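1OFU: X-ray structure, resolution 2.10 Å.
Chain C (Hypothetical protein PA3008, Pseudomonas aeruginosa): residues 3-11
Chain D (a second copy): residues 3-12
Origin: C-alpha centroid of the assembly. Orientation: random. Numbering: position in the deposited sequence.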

# COMPACT_ATOMS: atom_id res chain seq x y z
N ALA C 3 -17.71 -4.01 -11.86
CA ALA C 3 -18.12 -2.71 -12.39
C ALA C 3 -16.95 -1.93 -12.97
O ALA C 3 -15.80 -2.39 -12.97
CB ALA C 3 -18.78 -1.89 -11.28
N PHE C 4 -17.25 -0.73 -13.46
CA PHE C 4 -16.26 0.15 -14.04
C PHE C 4 -15.98 1.28 -13.07
O PHE C 4 -16.91 1.89 -12.54
CB PHE C 4 -16.76 0.74 -15.36
CG PHE C 4 -15.89 1.84 -15.90
CD1 PHE C 4 -14.70 1.54 -16.57
CD2 PHE C 4 -16.25 3.18 -15.74
CE1 PHE C 4 -13.88 2.56 -17.07
CE2 PHE C 4 -15.44 4.21 -16.23
CZ PHE C 4 -14.26 3.90 -16.90
N SER C 5 -14.69 1.55 -12.84
CA SER C 5 -14.26 2.64 -11.96
C SER C 5 -13.22 3.43 -12.74
O SER C 5 -12.56 2.89 -13.64
CB SER C 5 -13.61 2.11 -10.68
OG SER C 5 -14.48 1.27 -9.94
N GLU C 6 -13.07 4.71 -12.42
CA GLU C 6 -12.08 5.54 -13.08
C GLU C 6 -11.32 6.36 -12.06
O GLU C 6 -11.89 6.93 -11.12
CB GLU C 6 -12.73 6.48 -14.10
CG GLU C 6 -11.69 7.26 -14.93
CD GLU C 6 -12.28 7.99 -16.12
OE1 GLU C 6 -13.11 8.91 -15.92
OE2 GLU C 6 -11.92 7.64 -17.27
N LEU C 7 -10.00 6.39 -12.23
CA LEU C 7 -9.12 7.12 -11.35
C LEU C 7 -8.35 8.11 -12.21
O LEU C 7 -7.76 7.73 -13.22
CB LEU C 7 -8.16 6.14 -10.67
CG LEU C 7 -7.18 6.68 -9.61
CD1 LEU C 7 -6.64 5.51 -8.82
CD2 LEU C 7 -6.05 7.46 -10.26
N SER C 8 -8.37 9.38 -11.80
CA SER C 8 -7.68 10.45 -12.52
C SER C 8 -6.66 11.12 -11.62
O SER C 8 -6.93 11.37 -10.44
CB SER C 8 -8.68 11.51 -12.99
OG SER C 8 -9.67 10.95 -13.83
N LEU C 9 -5.50 11.42 -12.19
CA LEU C 9 -4.44 12.09 -11.45
C LEU C 9 -3.95 13.32 -12.19
O LEU C 9 -3.56 13.24 -13.36
CB LEU C 9 -3.27 11.13 -11.21
CG LEU C 9 -3.47 10.10 -10.09
CD1 LEU C 9 -2.25 9.20 -9.99
CD2 LEU C 9 -3.70 10.82 -8.77
N SER C 10 -3.98 14.47 -11.52
CA SER C 10 -3.52 15.72 -12.10
C SER C 10 -2.31 16.22 -11.32
O SER C 10 -2.29 16.14 -10.10
CB SER C 10 -4.62 16.78 -12.04
OG SER C 10 -5.79 16.36 -12.72
N GLY C 11 -1.31 16.74 -12.03
CA GLY C 11 -0.12 17.24 -11.38
C GLY C 11 1.15 16.80 -12.08
O GLY C 11 1.08 16.18 -13.14
N ALA D 3 4.26 20.63 -4.23
CA ALA D 3 3.28 21.19 -5.15
C ALA D 3 1.86 20.68 -4.91
O ALA D 3 1.58 20.02 -3.91
CB ALA D 3 3.70 20.91 -6.59
N PHE D 4 0.98 20.99 -5.86
CA PHE D 4 -0.42 20.59 -5.80
C PHE D 4 -0.70 19.45 -6.76
O PHE D 4 -0.26 19.46 -7.91
CB PHE D 4 -1.31 21.78 -6.17
CG PHE D 4 -2.78 21.45 -6.26
CD1 PHE D 4 -3.58 21.48 -5.12
CD2 PHE D 4 -3.35 21.09 -7.48
CE1 PHE D 4 -4.94 21.17 -5.20
CE2 PHE D 4 -4.71 20.78 -7.57
CZ PHE D 4 -5.51 20.82 -6.43
N SER D 5 -1.44 18.46 -6.28
CA SER D 5 -1.83 17.31 -7.08
C SER D 5 -3.31 17.11 -6.79
O SER D 5 -3.84 17.60 -5.79
CB SER D 5 -1.06 16.06 -6.66
OG SER D 5 0.34 16.25 -6.79
N GLU D 6 -3.99 16.41 -7.68
CA GLU D 6 -5.40 16.15 -7.47
C GLU D 6 -5.73 14.75 -7.92
O GLU D 6 -5.32 14.32 -9.00
CB GLU D 6 -6.27 17.17 -8.20
CG GLU D 6 -7.76 16.94 -7.97
CD GLU D 6 -8.61 18.07 -8.50
OE1 GLU D 6 -8.65 18.26 -9.73
OE2 GLU D 6 -9.26 18.76 -7.68
N LEU D 7 -6.47 14.04 -7.07
CA LEU D 7 -6.87 12.69 -7.37
C LEU D 7 -8.38 12.62 -7.42
O LEU D 7 -9.07 13.06 -6.49
CB LEU D 7 -6.33 11.74 -6.30
CG LEU D 7 -6.69 10.26 -6.48
CD1 LEU D 7 -5.63 9.39 -5.86
CD2 LEU D 7 -8.05 9.99 -5.87
N SER D 8 -8.90 12.09 -8.52
CA SER D 8 -10.34 11.95 -8.68
C SER D 8 -10.68 10.48 -8.85
O SER D 8 -9.99 9.75 -9.54
CB SER D 8 -10.79 12.73 -9.91
OG SER D 8 -10.26 14.04 -9.88
N LEU D 9 -11.74 10.06 -8.18
CA LEU D 9 -12.19 8.68 -8.24
C LEU D 9 -13.67 8.68 -8.60
O LEU D 9 -14.47 9.35 -7.94
CB LEU D 9 -11.99 7.99 -6.90
CG LEU D 9 -10.56 7.68 -6.47
CD1 LEU D 9 -10.54 7.29 -5.00
CD2 LEU D 9 -10.00 6.55 -7.34
N SER D 10 -14.01 7.95 -9.65
CA SER D 10 -15.39 7.87 -10.11
C SER D 10 -15.81 6.41 -10.17
O SER D 10 -15.04 5.54 -10.57
CB SER D 10 -15.52 8.51 -11.49
OG SER D 10 -16.82 8.29 -12.01
N GLY D 11 -17.05 6.15 -9.76
CA GLY D 11 -17.57 4.80 -9.76
C GLY D 11 -18.48 4.65 -8.55
O GLY D 11 -18.92 5.64 -7.97
N LEU D 12 -18.78 3.41 -8.17
CA LEU D 12 -19.64 3.18 -7.02
C LEU D 12 -18.91 3.69 -5.79
O LEU D 12 -17.69 3.54 -5.65
CB LEU D 12 -19.95 1.69 -6.89
CG LEU D 12 -20.93 1.07 -7.90
CD1 LEU D 12 -22.32 1.63 -7.69
CD2 LEU D 12 -20.46 1.33 -9.32
O HOH W 1 -17.29 1.35 -9.58
O HOH W 2 -8.12 16.67 -11.81

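Two copies of one protein join here edge to edge, their strands pairing antiparallel about S8 so that a single sheet runs across the boundary between chains. The strand directions differ by 169°, and because S8(C) lies opposite S8(D), every pairing recurs with the chains exchanged, as expected when one segment meets its own copy nearly symmetrically.

The backbone supplies the bonding. At the center S8(C) N donates to S8(D) O and S8(D) N to S8(C) O, both at 2.8 Å. On one side E6(C) N reaches S10(D) O and S10(D) N returns to E6(C) O, again at 2.8 Å each; on the other, S10(C) N to E6(D) O is 2.9 Å and E6(D) N to S10(C) O is 3.0 Å. Between these rings lie the non-hydrogen-bonded pairs, where CA-H groups approach carbonyls instead, as in L7(C) CA to S8(D) O at 3.3 Å.

Strand alternation sorts the side chains. The leucines share one face, where L7(C) CG packs 3.6 Å from L9(D) CD2, and L9(C) CD2 lies 3.7 Å from L7(D) CB, a buried apolar cluster. The opposite face carries E6, S8 and S10 of both chains; the serines at the center meet through carbon, S8(C) CB to S8(D) CB at 3.9 Å, while the glutamate carboxylates are hydrogen-bonded elsewhere in the structure. A water donates to E6(D) OE1 at 2.7 Å and hydrogen-bonds S10(C) OG at 2.5 Å, linking the chains.

Beyond the strand pairing, G11(D) fits where a CB would sit 3.2 Å from S5(C) OG; its backbone angles alone already call for glycine. Nearby, a second water accepts from L12(D) N at 2.9 Å and donates to F4(C) O at 3.0 Å, extending the contact past the ladder.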